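Local atomic coordinates of glycosyl transferase family 9 (Veillonella parvula, PDB entry 3TOV), a protein that probably transfers a heptose or a related sugar from an activated nucleotide donor to an acceptor, as a GT-B-type glycosyltransferase of family 9. Residues P98-Y104 with M117-F122; A172-Y176 with A257-C262. The contacts are given in a common frame with arbitrary orientation. Numbering follows the deposited sequence.

Interaction 1: residues P98-Y104 with M117-F122; sequences PNERTSY and MSHFLF
The first turn of helix 100-109 is met by the irregular loop that follows strand 113-116. N99 is the N-cap: its OD1 accepts from T102 N at 3.3 Å, and chi1 is p. The backbone then turns helical, with S103 N bonded to N99 O at 2.9 Å. M117, modelled as selenomethionine, starts the second segment extended (phi/psi -122/134), its SE 4.0 Å from P98 CG. S118, also extended, brings its CA to 4.0 Å from P98 CA, the closest CA pair of the two segments; its CB touches S103 OG at 3.4 Å, while its own OG bonds to N95. Strands 92-95 and 113-116 are parallel neighbours in the Rossmann-like N-terminal domain of a GT-B enzyme, and helix 100-109 is the crossover of that beta-alpha-beta unit, so the contact joins the helix start to the loop leaving the second strand. H119 N donates to S103 OG at 2.8 Å, almost straight (175°). With chi1 m, that same OG donates to N99 O at 2.6 Å, linking loop and helix start through one hydroxyl. The H119 imidazole, chi1 t, has E100 OE2 over one face, 3.5 Å from NE2. The loop then bends, F122 N bonding to H119 O at 2.9 Å. F122, chi1 m, lays a ring face over the helix backbone: its CZ is 3.3 Å from Y104 CA, and its CD2 3.5 Å from S103 CB.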
loop_
_atom_site.group_PDB
_atom_site.type_symbol
_atom_site.label_atom_id
_atom_site.label_comp_id
_atom_site.label_asym_id
_atom_site.label_seq_id
_atom_site.Cartn_x
_atom_site.Cartn_y
_atom_site.Cartn_z
ATOM N N PRO A 98 10.769 8.767 -10.907
ATOM C CA PRO A 98 11.564 9.883 -11.433
ATOM C C PRO A 98 12.789 10.312 -10.630
ATOM O O PRO A 98 13.242 11.437 -10.839
ATOM C CB PRO A 98 10.557 11.032 -11.497
ATOM C CG PRO A 98 9.476 10.647 -10.548
ATOM C CD PRO A 98 9.393 9.169 -10.577
ATOM N N ASN A 99 13.326 9.465 -9.756
ATOM C CA ASN A 99 14.632 9.766 -9.169
ATOM C C ASN A 99 15.730 9.340 -10.143
ATOM O O ASN A 99 15.489 8.522 -11.022
ATOM C CB ASN A 99 14.816 9.036 -7.852
ATOM C CG ASN A 99 14.937 7.540 -8.044
ATOM O OD1 ASN A 99 14.333 6.974 -8.960
ATOM N ND2 ASN A 99 15.732 6.892 -7.195
ATOM N N GLU A 100 16.932 9.880 -9.980
ATOM C CA GLU A 100 18.036 9.578 -10.886
ATOM C C GLU A 100 18.394 8.095 -11.008
ATOM O O GLU A 100 18.635 7.590 -12.106
ATOM C CB GLU A 100 19.271 10.358 -10.481
ATOM C CG GLU A 100 19.404 10.492 -9.004
ATOM C CD GLU A 100 18.918 11.834 -8.519
ATOM O OE1 GLU A 100 17.805 11.895 -7.947
ATOM O OE2 GLU A 100 19.659 12.826 -8.705
ATOM N N ARG A 101 18.447 7.388 -9.891
ATOM C CA ARG A 101 18.789 5.978 -9.973
ATOM C C ARG A 101 17.849 5.171 -10.873
ATOM O O ARG A 101 18.298 4.457 -11.764
ATOM C CB ARG A 101 18.902 5.368 -8.587
ATOM C CG ARG A 101 20.335 5.329 -8.119
ATOM C CD ARG A 101 20.452 5.186 -6.620
ATOM N NE ARG A 101 21.782 4.710 -6.254
ATOM C CZ ARG A 101 22.878 5.463 -6.227
ATOM N NH1 ARG A 101 24.033 4.917 -5.884
ATOM N NH2 ARG A 101 22.827 6.752 -6.545
ATOM N N THR A 102 16.546 5.280 -10.663
ATOM C CA THR A 102 15.640 4.524 -11.508
ATOM C C THR A 102 15.598 5.116 -12.899
ATOM O O THR A 102 15.434 4.406 -13.888
ATOM C CB THR A 102 14.235 4.468 -10.950
ATOM O OG1 THR A 102 14.260 3.773 -9.702
ATOM C CG2 THR A 102 13.341 3.713 -11.906
ATOM N N SER A 103 15.744 6.428 -12.984
ATOM C CA SER A 103 15.755 7.064 -14.283
ATOM C C SER A 103 16.945 6.498 -15.033
ATOM O O SER A 103 16.831 6.083 -16.177
ATOM C CB SER A 103 15.848 8.582 -14.142
ATOM O OG SER A 103 14.723 9.091 -13.446
ATOM N N TYR A 104 18.088 6.448 -14.371
ATOM C CA TYR A 104 19.240 5.813 -14.964
ATOM C C TYR A 104 18.879 4.447 -15.534
ATOM O O TYR A 104 19.114 4.160 -16.704
ATOM C CB TYR A 104 20.344 5.656 -13.924
ATOM C CG TYR A 104 21.506 4.844 -14.420
ATOM C CD1 TYR A 104 22.523 5.434 -15.148
ATOM C CD2 TYR A 104 21.572 3.482 -14.174
ATOM C CE1 TYR A 104 23.586 4.692 -15.603
ATOM C CE2 TYR A 104 22.627 2.729 -14.627
ATOM C CZ TYR A 104 23.633 3.335 -15.343
ATOM O OH TYR A 104 24.683 2.584 -15.811
HETATM N N MSE A 117 7.902 9.178 -16.528
HETATM C CA MSE A 117 8.509 10.385 -16.017
HETATM C C MSE A 117 9.856 10.020 -15.443
HETATM O O MSE A 117 9.975 9.037 -14.716
HETATM C CB MSE A 117 7.634 10.998 -14.927
HETATM C CG MSE A 117 8.070 12.388 -14.568
HETATM SE SE MSE A 117 7.372 13.044 -12.897
HETATM C CE MSE A 117 8.383 14.706 -12.846
ATOM N N SER A 118 10.871 10.805 -15.776
ATOM C CA SER A 118 12.213 10.557 -15.274
ATOM C C SER A 118 12.872 11.846 -14.805
ATOM O O SER A 118 12.401 12.948 -15.117
ATOM C CB SER A 118 13.076 9.866 -16.337
ATOM O OG SER A 118 12.648 8.526 -16.539
ATOM N N HIS A 119 13.951 11.695 -14.042
ATOM C CA HIS A 119 14.737 12.828 -13.585
ATOM C C HIS A 119 15.157 13.669 -14.800
ATOM O O HIS A 119 15.412 13.141 -15.890
ATOM C CB HIS A 119 15.943 12.316 -12.808
ATOM C CG HIS A 119 16.608 13.349 -11.955
ATOM N ND1 HIS A 119 17.732 14.042 -12.363
ATOM C CD2 HIS A 119 16.324 13.791 -10.707
ATOM C CE1 HIS A 119 18.102 14.875 -11.407
ATOM N NE2 HIS A 119 17.263 14.744 -10.391
ATOM N N PHE A 120 15.196 14.985 -14.620
ATOM C CA PHE A 120 15.438 15.893 -15.733
ATOM C C PHE A 120 16.813 15.675 -16.360
ATOM O O PHE A 120 17.089 16.107 -17.491
ATOM C CB PHE A 120 15.290 17.345 -15.275
ATOM C CG PHE A 120 16.390 17.808 -14.366
ATOM C CD1 PHE A 120 17.560 18.345 -14.890
ATOM C CD2 PHE A 120 16.258 17.709 -12.987
ATOM C CE1 PHE A 120 18.573 18.774 -14.048
ATOM C CE2 PHE A 120 17.267 18.143 -12.145
ATOM C CZ PHE A 120 18.423 18.667 -12.667
ATOM N N LEU A 121 17.683 15.001 -15.622
ATOM C CA LEU A 121 18.991 14.686 -16.148
ATOM C C LEU A 121 18.930 13.651 -17.277
ATOM O O LEU A 121 19.770 13.667 -18.165
ATOM C CB LEU A 121 19.917 14.246 -15.031
ATOM C CG LEU A 121 20.920 15.325 -14.648
ATOM C CD1 LEU A 121 21.896 14.787 -13.627
ATOM C CD2 LEU A 121 21.672 15.825 -15.867
ATOM N N PHE A 122 17.931 12.773 -17.254
ATOM C CA PHE A 122 17.716 11.826 -18.347
ATOM C C PHE A 122 16.615 12.234 -19.330
ATOM O O PHE A 122 16.388 11.546 -20.335
ATOM C CB PHE A 122 17.388 10.447 -17.793
ATOM C CG PHE A 122 18.481 9.862 -16.957
ATOM C CD1 PHE A 122 19.415 9.020 -17.513
ATOM C CD2 PHE A 122 18.573 10.158 -15.608
ATOM C CE1 PHE A 122 20.410 8.490 -16.747
ATOM C CE2 PHE A 122 19.572 9.623 -14.834
ATOM C CZ PHE A 122 20.488 8.792 -15.403
#

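Interaction 2: residues A172-Y176 with A257-C262; sequences AQEFY and AAMNRC
Y176 reaches across from helix 166-178 to overlap A258 and R261 on segment 257-262. Chi1 near -85° (m) and chi2 near -36° carry the ring to the other segment, where OH donates to the backbone O of A258 at 2.5 Å. That oxygen lies near the ring plane, at its edge, and also accepts a weak bond from R261 N at 3.5 Å. R261 CB packs 3.5 Å from Y176 CE2, but its guanidinium leads away to the backbone O of D185. One turn before Y176, with Y176 N bonded to A172 O at 2.9 Å, A172 faces the other helix at close range: its CB is 4.2 Å from A257 CB and 4.3 Å from A258 CB, and the CA atoms of A172 and A258 are 5.1 Å apart. Small alanines thus allow a close, buried helix approach. Y176 and C262 also lean on L187 and V221, so the pair of helices packs against strands 187-191 and 219-222 of the second Rossmann-like sheet.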
loop_
_atom_site.group_PDB
_atom_site.type_symbol
_atom_site.label_atom_id
_atom_site.label_comp_id
_atom_site.label_asym_id
_atom_site.label_seq_id
_atom_site.Cartn_x
_atom_site.Cartn_y
_atom_site.Cartn_z
ATOM N N ALA A 172 -0.872 -18.549 7.497
ATOM C CA ALA A 172 -1.808 -17.735 8.264
ATOM C C ALA A 172 -2.878 -18.582 8.928
ATOM O O ALA A 172 -3.254 -18.316 10.065
ATOM C CB ALA A 172 -2.430 -16.650 7.404
ATOM N N GLN A 173 -3.369 -19.605 8.239
ATOM C CA GLN A 173 -4.390 -20.446 8.841
ATOM C C GLN A 173 -3.885 -21.108 10.127
ATOM O O GLN A 173 -4.561 -21.098 11.159
ATOM C CB GLN A 173 -4.931 -21.491 7.862
ATOM C CG GLN A 173 -5.895 -22.482 8.518
ATOM C CD GLN A 173 -6.808 -21.843 9.588
ATOM O OE1 GLN A 173 -7.173 -20.661 9.507
ATOM N NE2 GLN A 173 -7.171 -22.633 10.601
ATOM N N GLU A 174 -2.693 -21.682 10.075
ATOM C CA GLU A 174 -2.150 -22.297 11.274
ATOM C C GLU A 174 -2.031 -21.235 12.352
ATOM O O GLU A 174 -2.742 -21.281 13.344
ATOM C CB GLU A 174 -0.804 -22.975 11.003
ATOM C CG GLU A 174 0.255 -22.061 10.424
ATOM C CD GLU A 174 1.659 -22.603 10.612
ATOM O OE1 GLU A 174 2.596 -21.779 10.705
ATOM O OE2 GLU A 174 1.825 -23.843 10.668
ATOM N N PHE A 175 -1.156 -20.262 12.142
ATOM C CA PHE A 175 -0.976 -19.179 13.102
ATOM C C PHE A 175 -2.269 -18.786 13.790
ATOM O O PHE A 175 -2.322 -18.700 15.012
ATOM C CB PHE A 175 -0.393 -17.954 12.413
ATOM C CG PHE A 175 -0.366 -16.718 13.278
ATOM C CD1 PHE A 175 0.753 -16.415 14.044
ATOM C CD2 PHE A 175 -1.446 -15.835 13.290
ATOM C CE1 PHE A 175 0.799 -15.267 14.816
ATOM C CE2 PHE A 175 -1.414 -14.680 14.061
ATOM C CZ PHE A 175 -0.295 -14.394 14.826
ATOM N N TYR A 176 -3.305 -18.535 12.998
ATOM C CA TYR A 176 -4.581 -18.102 13.539
ATOM C C TYR A 176 -5.238 -19.209 14.331
ATOM O O TYR A 176 -5.675 -18.995 15.467
ATOM C CB TYR A 176 -5.516 -17.627 12.427
ATOM C CG TYR A 176 -5.317 -16.182 12.047
ATOM C CD1 TYR A 176 -5.003 -15.220 13.005
ATOM C CD2 TYR A 176 -5.429 -15.778 10.726
ATOM C CE1 TYR A 176 -4.811 -13.892 12.653
ATOM C CE2 TYR A 176 -5.243 -14.454 10.359
ATOM C CZ TYR A 176 -4.935 -13.515 11.321
ATOM O OH TYR A 176 -4.752 -12.207 10.925
ATOM N N ALA A 257 -2.164 -12.479 3.638
ATOM C CA ALA A 257 -2.993 -13.654 3.884
ATOM C C ALA A 257 -3.537 -13.616 5.308
ATOM O O ALA A 257 -4.680 -14.017 5.569
ATOM C CB ALA A 257 -2.199 -14.932 3.627
ATOM N N ALA A 258 -2.706 -13.108 6.215
ATOM C CA ALA A 258 -3.108 -12.849 7.593
ATOM C C ALA A 258 -4.136 -11.717 7.693
ATOM O O ALA A 258 -5.078 -11.799 8.480
ATOM C CB ALA A 258 -1.889 -12.516 8.425
HETATM N N MSE A 259 -3.943 -10.665 6.897
HETATM C CA MSE A 259 -4.814 -9.492 6.919
HETATM C C MSE A 259 -6.118 -9.754 6.196
HETATM O O MSE A 259 -7.174 -9.244 6.579
HETATM C CB MSE A 259 -4.118 -8.287 6.296
HETATM C CG MSE A 259 -3.843 -7.164 7.286
HETATM SE SE MSE A 259 -2.404 -6.034 6.650
HETATM C CE MSE A 259 -2.275 -4.746 8.089
ATOM N N ASN A 260 -6.038 -10.546 5.139
ATOM C CA ASN A 260 -7.230 -10.958 4.418
ATOM C C ASN A 260 -8.306 -11.462 5.391
ATOM O O ASN A 260 -9.503 -11.213 5.209
ATOM C CB ASN A 260 -6.856 -12.038 3.404
ATOM C CG ASN A 260 -8.058 -12.637 2.723
ATOM O OD1 ASN A 260 -8.651 -13.588 3.223
ATOM N ND2 ASN A 260 -8.424 -12.091 1.577
ATOM N N ARG A 261 -7.854 -12.151 6.439
ATOM C CA ARG A 261 -8.744 -12.789 7.405
ATOM C C ARG A 261 -9.469 -11.769 8.280
ATOM O O ARG A 261 -10.415 -12.106 9.001
ATOM C CB ARG A 261 -7.969 -13.797 8.265
ATOM C CG ARG A 261 -8.799 -14.482 9.358
ATOM C CD ARG A 261 -10.130 -14.974 8.818
ATOM N NE ARG A 261 -10.918 -15.742 9.784
ATOM C CZ ARG A 261 -11.889 -15.234 10.543
ATOM N NH1 ARG A 261 -12.557 -16.022 11.381
ATOM N NH2 ARG A 261 -12.192 -13.942 10.472
ATOM N N CYS A 262 -9.046 -10.515 8.208
ATOM C CA CYS A 262 -9.650 -9.493 9.055
ATOM C C CYS A 262 -10.972 -8.964 8.530
ATOM O O CYS A 262 -11.067 -8.562 7.370
ATOM C CB CYS A 262 -8.693 -8.329 9.252
ATOM S SG CYS A 262 -7.341 -8.729 10.314
#

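How the interactions relate
From the N terminus, the chain builds the first parallel sheet as far as strand 92-95, and interaction 1 then closes a short loop of 12 intervening residues, taking in the rest of helix 100-109 and strand 113-116. After strand 128-129 completes that sheet, interaction 2 opens on helix 166-178 and closes a much longer loop of 80 residues, with strands 187-191, 219-222 and 244-245 of the second sheet. The two loops run in series, without nesting or crossing. Interaction 1 ties a helix start to a loop in the N-terminal half, interaction 2 one helix to another in the C-terminal half of the two-domain GT-B fold; their centres are 39 Å apart, on opposite sides of the chain's centre.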